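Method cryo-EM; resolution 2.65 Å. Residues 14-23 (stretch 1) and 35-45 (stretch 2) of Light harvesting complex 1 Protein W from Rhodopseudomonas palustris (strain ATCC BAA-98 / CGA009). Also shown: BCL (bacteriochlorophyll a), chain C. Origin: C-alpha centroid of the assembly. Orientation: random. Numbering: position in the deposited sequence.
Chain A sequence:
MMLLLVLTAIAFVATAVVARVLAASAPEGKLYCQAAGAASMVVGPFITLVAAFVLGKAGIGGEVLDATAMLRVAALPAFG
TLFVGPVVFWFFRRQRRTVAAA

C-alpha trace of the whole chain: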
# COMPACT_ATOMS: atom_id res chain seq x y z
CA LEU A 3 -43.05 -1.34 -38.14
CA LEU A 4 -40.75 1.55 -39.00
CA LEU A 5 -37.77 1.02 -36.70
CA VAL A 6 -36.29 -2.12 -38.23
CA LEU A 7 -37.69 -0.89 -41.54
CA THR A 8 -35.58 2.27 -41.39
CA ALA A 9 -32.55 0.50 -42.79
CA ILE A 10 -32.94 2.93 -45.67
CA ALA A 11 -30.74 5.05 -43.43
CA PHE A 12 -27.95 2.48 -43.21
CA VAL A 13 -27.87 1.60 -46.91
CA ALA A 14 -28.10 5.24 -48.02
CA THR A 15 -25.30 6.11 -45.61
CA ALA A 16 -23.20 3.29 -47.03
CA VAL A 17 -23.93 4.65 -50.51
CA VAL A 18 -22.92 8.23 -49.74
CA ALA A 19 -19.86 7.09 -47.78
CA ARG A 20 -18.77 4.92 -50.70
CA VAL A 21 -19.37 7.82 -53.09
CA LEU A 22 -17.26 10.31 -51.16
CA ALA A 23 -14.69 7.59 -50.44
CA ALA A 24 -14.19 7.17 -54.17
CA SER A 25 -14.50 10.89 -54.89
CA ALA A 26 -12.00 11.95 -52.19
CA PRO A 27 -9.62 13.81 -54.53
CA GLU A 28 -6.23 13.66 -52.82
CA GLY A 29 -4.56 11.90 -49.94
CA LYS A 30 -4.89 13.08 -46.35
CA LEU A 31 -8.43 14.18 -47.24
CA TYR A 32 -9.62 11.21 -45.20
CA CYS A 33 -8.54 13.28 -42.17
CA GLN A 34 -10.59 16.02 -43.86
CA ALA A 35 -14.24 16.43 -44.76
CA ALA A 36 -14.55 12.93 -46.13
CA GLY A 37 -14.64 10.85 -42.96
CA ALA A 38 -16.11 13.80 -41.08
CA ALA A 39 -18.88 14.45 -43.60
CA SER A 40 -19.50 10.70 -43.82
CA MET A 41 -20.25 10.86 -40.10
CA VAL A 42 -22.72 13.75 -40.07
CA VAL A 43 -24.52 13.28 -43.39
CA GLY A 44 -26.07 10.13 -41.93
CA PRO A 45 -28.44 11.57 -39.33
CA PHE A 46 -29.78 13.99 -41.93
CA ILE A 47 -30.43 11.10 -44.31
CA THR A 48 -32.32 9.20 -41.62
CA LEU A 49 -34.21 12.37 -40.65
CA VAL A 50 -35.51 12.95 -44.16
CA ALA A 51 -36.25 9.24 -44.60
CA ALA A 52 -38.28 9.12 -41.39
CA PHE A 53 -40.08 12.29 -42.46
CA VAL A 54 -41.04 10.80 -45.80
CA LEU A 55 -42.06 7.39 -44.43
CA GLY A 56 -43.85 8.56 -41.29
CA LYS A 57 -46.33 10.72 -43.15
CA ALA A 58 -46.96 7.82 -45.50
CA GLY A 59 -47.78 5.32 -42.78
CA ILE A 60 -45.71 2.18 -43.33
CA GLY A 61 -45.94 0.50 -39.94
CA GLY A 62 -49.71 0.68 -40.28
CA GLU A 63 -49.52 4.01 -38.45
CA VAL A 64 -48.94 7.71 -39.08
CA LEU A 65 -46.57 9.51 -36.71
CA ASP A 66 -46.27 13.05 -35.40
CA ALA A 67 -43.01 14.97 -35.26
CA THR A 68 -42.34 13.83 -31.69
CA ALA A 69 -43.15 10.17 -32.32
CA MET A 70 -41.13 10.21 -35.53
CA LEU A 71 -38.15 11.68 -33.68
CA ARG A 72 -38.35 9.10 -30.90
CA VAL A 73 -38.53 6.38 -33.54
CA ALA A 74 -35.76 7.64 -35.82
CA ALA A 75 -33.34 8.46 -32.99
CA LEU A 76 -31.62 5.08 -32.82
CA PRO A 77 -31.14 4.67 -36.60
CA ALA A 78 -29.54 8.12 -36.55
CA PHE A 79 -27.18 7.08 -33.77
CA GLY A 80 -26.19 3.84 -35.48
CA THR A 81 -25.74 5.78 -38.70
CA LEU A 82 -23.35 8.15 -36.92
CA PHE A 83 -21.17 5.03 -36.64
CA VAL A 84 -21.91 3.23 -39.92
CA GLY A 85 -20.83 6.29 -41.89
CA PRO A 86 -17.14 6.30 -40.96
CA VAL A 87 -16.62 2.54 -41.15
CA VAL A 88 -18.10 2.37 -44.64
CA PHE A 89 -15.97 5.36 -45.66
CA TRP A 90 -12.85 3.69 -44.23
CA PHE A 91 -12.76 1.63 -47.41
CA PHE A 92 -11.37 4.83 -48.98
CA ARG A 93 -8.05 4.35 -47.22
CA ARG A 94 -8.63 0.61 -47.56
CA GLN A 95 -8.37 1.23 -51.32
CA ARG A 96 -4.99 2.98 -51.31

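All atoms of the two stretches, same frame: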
# COMPACT_ATOMS: atom_id res chain seq x y z
N ALA A 14 -28.37 3.95 -47.39
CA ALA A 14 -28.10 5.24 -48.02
C ALA A 14 -26.82 5.85 -47.47
O ALA A 14 -26.07 6.50 -48.21
CB ALA A 14 -29.29 6.18 -47.82
N THR A 15 -26.55 5.65 -46.18
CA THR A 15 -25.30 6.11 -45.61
C THR A 15 -24.12 5.36 -46.20
O THR A 15 -23.09 5.97 -46.50
CB THR A 15 -25.33 5.95 -44.10
OG1 THR A 15 -26.57 6.47 -43.60
CG2 THR A 15 -24.17 6.68 -43.46
N ALA A 16 -24.25 4.05 -46.36
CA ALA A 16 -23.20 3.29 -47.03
C ALA A 16 -22.98 3.81 -48.44
O ALA A 16 -21.83 3.92 -48.89
CB ALA A 16 -23.56 1.81 -47.06
N VAL A 17 -24.05 4.17 -49.13
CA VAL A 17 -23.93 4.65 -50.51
C VAL A 17 -23.17 5.97 -50.54
O VAL A 17 -22.23 6.15 -51.32
CB VAL A 17 -25.32 4.78 -51.16
CG1 VAL A 17 -25.25 5.69 -52.38
CG2 VAL A 17 -25.83 3.42 -51.54
N VAL A 18 -23.58 6.93 -49.70
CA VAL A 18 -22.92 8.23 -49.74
C VAL A 18 -21.49 8.14 -49.24
O VAL A 18 -20.59 8.83 -49.75
CB VAL A 18 -23.73 9.28 -48.95
CG1 VAL A 18 -25.09 9.49 -49.60
CG2 VAL A 18 -23.89 8.86 -47.51
N ALA A 19 -21.23 7.27 -48.26
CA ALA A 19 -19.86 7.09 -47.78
C ALA A 19 -18.99 6.47 -48.85
O ALA A 19 -17.84 6.88 -49.03
CB ALA A 19 -19.86 6.25 -46.51
N ARG A 20 -19.51 5.49 -49.59
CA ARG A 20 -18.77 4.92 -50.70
C ARG A 20 -18.51 5.96 -51.78
O ARG A 20 -17.42 6.03 -52.35
CB ARG A 20 -19.53 3.72 -51.27
CG ARG A 20 -18.83 3.01 -52.42
CD ARG A 20 -17.81 2.02 -51.91
NE ARG A 20 -16.61 2.69 -51.43
CZ ARG A 20 -15.58 2.07 -50.87
NH1 ARG A 20 -15.60 0.76 -50.73
NH2 ARG A 20 -14.54 2.78 -50.46
N VAL A 21 -19.52 6.79 -52.07
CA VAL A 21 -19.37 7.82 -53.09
C VAL A 21 -18.23 8.76 -52.72
O VAL A 21 -17.27 8.94 -53.49
CB VAL A 21 -20.68 8.59 -53.28
CG1 VAL A 21 -20.42 9.92 -53.95
CG2 VAL A 21 -21.66 7.77 -54.10
N LEU A 22 -18.30 9.37 -51.54
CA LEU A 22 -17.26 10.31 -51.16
C LEU A 22 -15.94 9.63 -50.81
O LEU A 22 -14.92 10.31 -50.74
CB LEU A 22 -17.73 11.20 -50.01
CG LEU A 22 -18.21 10.61 -48.68
CD1 LEU A 22 -17.04 10.32 -47.77
CD2 LEU A 22 -19.19 11.56 -48.01
N ALA A 23 -15.94 8.31 -50.59
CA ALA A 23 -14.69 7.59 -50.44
C ALA A 23 -14.00 7.42 -51.78
O ALA A 23 -12.77 7.46 -51.87
CB ALA A 23 -14.94 6.24 -49.79
N ALA A 35 -12.80 16.61 -44.70
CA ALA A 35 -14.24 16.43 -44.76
C ALA A 35 -14.62 15.33 -45.73
O ALA A 35 -15.42 15.54 -46.65
CB ALA A 35 -14.93 17.73 -45.16
N ALA A 36 -14.05 14.15 -45.53
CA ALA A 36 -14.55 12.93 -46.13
C ALA A 36 -15.04 11.98 -45.05
O ALA A 36 -16.22 11.61 -45.05
CB ALA A 36 -13.46 12.28 -46.99
N GLY A 37 -14.18 11.61 -44.11
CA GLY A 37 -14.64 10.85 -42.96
C GLY A 37 -15.53 11.65 -42.04
O GLY A 37 -16.45 11.10 -41.43
N ALA A 38 -15.28 12.96 -41.94
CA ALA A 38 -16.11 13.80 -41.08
C ALA A 38 -17.50 13.98 -41.66
O ALA A 38 -18.50 13.84 -40.96
CB ALA A 38 -15.43 15.15 -40.87
N ALA A 39 -17.58 14.30 -42.96
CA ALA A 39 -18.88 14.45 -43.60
C ALA A 39 -19.61 13.12 -43.69
O ALA A 39 -20.85 13.09 -43.60
CB ALA A 39 -18.72 15.06 -44.98
N SER A 40 -18.88 12.02 -43.86
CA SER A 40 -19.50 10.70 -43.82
C SER A 40 -20.11 10.39 -42.47
O SER A 40 -20.98 9.51 -42.37
CB SER A 40 -18.47 9.63 -44.17
OG SER A 40 -19.04 8.34 -44.05
N MET A 41 -19.68 11.09 -41.42
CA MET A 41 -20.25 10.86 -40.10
C MET A 41 -21.54 11.64 -39.90
O MET A 41 -22.51 11.11 -39.34
CB MET A 41 -19.23 11.26 -39.03
CG MET A 41 -19.64 10.92 -37.62
SD MET A 41 -18.41 11.44 -36.42
CE MET A 41 -17.07 10.32 -36.81
N VAL A 42 -21.60 12.88 -40.37
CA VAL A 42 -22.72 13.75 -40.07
C VAL A 42 -23.78 13.78 -41.15
O VAL A 42 -24.90 14.25 -40.89
CB VAL A 42 -22.22 15.19 -39.78
CG1 VAL A 42 -21.11 15.15 -38.76
CG2 VAL A 42 -21.77 15.85 -41.06
N VAL A 43 -23.48 13.32 -42.36
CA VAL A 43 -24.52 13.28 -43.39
C VAL A 43 -25.55 12.21 -43.07
O VAL A 43 -26.67 12.26 -43.59
CB VAL A 43 -23.90 13.06 -44.78
CG1 VAL A 43 -23.46 11.61 -44.94
CG2 VAL A 43 -24.89 13.45 -45.86
N GLY A 44 -25.21 11.25 -42.22
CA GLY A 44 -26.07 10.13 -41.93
C GLY A 44 -27.35 10.49 -41.21
O GLY A 44 -28.45 10.16 -41.65
N PRO A 45 -27.23 11.14 -40.05
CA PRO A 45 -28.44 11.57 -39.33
C PRO A 45 -29.38 12.42 -40.15
O PRO A 45 -30.59 12.33 -39.97
CB PRO A 45 -27.87 12.34 -38.14
CG PRO A 45 -26.59 11.67 -37.87
CD PRO A 45 -26.02 11.31 -39.22
MG BCL C . -29.07 16.69 -34.37
CHA BCL C . -26.98 19.11 -35.54
CHB BCL C . -26.66 14.42 -34.90
CHC BCL C . -31.04 14.39 -32.89
CHD BCL C . -31.28 19.18 -33.26
NA BCL C . -27.27 16.70 -35.24
C1A BCL C . -26.60 17.70 -35.68
C2A BCL C . -25.33 17.32 -36.36
C3A BCL C . -25.45 15.83 -36.45
C4A BCL C . -26.54 15.60 -35.47
CMA BCL C . -25.88 15.39 -37.83
CAA BCL C . -24.13 17.66 -35.49
CBA BCL C . -23.09 18.42 -36.28
CGA BCL C . -21.72 18.05 -35.78
O1A BCL C . -21.56 17.07 -35.07
O2A BCL C . -20.55 18.83 -36.13
NB BCL C . -28.88 14.70 -33.93
C1B BCL C . -27.85 13.90 -34.24
C2B BCL C . -27.97 12.48 -33.83
C3B BCL C . -29.30 12.48 -33.21
C4B BCL C . -29.76 13.88 -33.35
CMB BCL C . -26.95 11.38 -34.03
CAB BCL C . -30.07 11.37 -32.59
OBB BCL C . -31.29 11.41 -32.61
CBB BCL C . -29.34 10.24 -31.94
NC BCL C . -30.78 16.73 -33.33
C1C BCL C . -31.39 15.66 -32.80
C2C BCL C . -32.62 15.99 -32.02
C3C BCL C . -32.73 17.46 -32.25
C4C BCL C . -31.50 17.75 -33.01
CMC BCL C . -33.81 15.26 -32.62
CAC BCL C . -32.68 18.27 -30.97
CBC BCL C . -33.96 18.20 -30.19
ND BCL C . -29.20 18.73 -34.31
C1D BCL C . -30.08 19.65 -33.91
C2D BCL C . -29.64 21.06 -34.19
C3D BCL C . -28.37 20.77 -34.85
C4D BCL C . -28.21 19.45 -34.89
CMD BCL C . -30.13 22.46 -33.98
CAD BCL C . -27.21 21.42 -35.49
OBD BCL C . -27.02 22.67 -35.62
CBD BCL C . -26.27 20.37 -35.94
CGD BCL C . -26.05 20.52 -37.41
O1D BCL C . -26.98 20.54 -38.19
O2D BCL C . -24.71 20.68 -37.92
CED BCL C . -24.52 21.06 -39.28
C1 BCL C . -19.32 18.16 -36.30
C2 BCL C . -18.81 18.48 -37.68
C3 BCL C . -17.66 17.97 -38.16
C4 BCL C . -17.23 18.35 -39.54
C5 BCL C . -16.83 17.02 -37.32
C6 BCL C . -17.31 15.58 -37.51
C7 BCL C . -16.69 14.63 -36.50
C8 BCL C . -15.18 14.53 -36.64
C9 BCL C . -14.78 13.30 -37.45
C10 BCL C . -14.53 14.54 -35.25
C11 BCL C . -13.67 13.32 -34.95
C12 BCL C . -14.28 12.49 -33.82
C13 BCL C . -13.51 12.67 -32.52
C14 BCL C . -12.57 11.50 -32.27
C15 BCL C . -14.48 12.84 -31.36
C16 BCL C . -13.87 13.66 -30.22
C17 BCL C . -14.88 13.94 -29.11
C18 BCL C . -14.16 14.30 -27.81
C19 BCL C . -15.01 13.94 -26.60
C20 BCL C . -13.78 15.78 -27.77

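No hydrogen bond joins these two helical stretches, although a threonine and a serine both lie in the interface. The hydroxyls of T15 and S40 are hydrogen-bonded elsewhere in the structure. What holds the stretches against each other is van der Waals packing, and it is modest: 323 Å² is buried, both sides summed.

The helices run roughly antiparallel, with 153° between their N-to-C directions. Their axes come within 9.6 Å. The register pairs T15 with G44, A19 with S40, and L22 with A36. The CA atoms of A19 and S40 are 5.4 Å apart, and those of T15 and G44 are 5.5 Å apart. Small residues at these positions accompany the close backbones. At the third pair the gap is wider, 6.3 Å from L22 CA to A36 CA, and a leucine side chain fills it.

L22 gives up the most surface, 76 Å². Its CB points toward the second stretch, and chi1 and chi2 are both p. L22 CD1 lies 3.1 Å from A36 O, a tight contact between a methyl and a carbonyl. A36 O already accepts the backbone hydrogen bond from S40 N, at 2.9 Å. The same L22 CD1 is 4.2 Å from A36 CB and 3.9 Å from S40 CB, so one methyl touches two residues a helical turn apart.

A19 CB sits 3.3 Å from S40 OG. The methyl can offer no hydrogen bond, so this is simple close packing against a polar atom.

V18 and V43 form an apolar pair. Both CB atoms point toward the opposing stretch, and V18 CG2 meets V43 CG1 at 3.8 Å.

T15 OG1 is 4.1 Å from G44 CA, and T15 CG2 is 4.4 Å from S40 O. A CB in the ideal position on G44 would come 3.6 Å from T15 CG2 and would clash with P45 CD at 3.0 Å.

The first helix has an unbroken i to i-4 ladder, its donors running from V18 N to A23 N. In the second, M41 N makes a weak bond to G37 O at 3.2 Å and a shorter one to A38 O at 3.0 Å. The helix kinks at G44 and P45, whose N atoms have no bond to the preceding turn; proline N carries no hydrogen to give.

M41 SD lies 3.6 Å from C7 of the bacteriochlorophyll, and P45 CB lies 3.7 Å from its CMA.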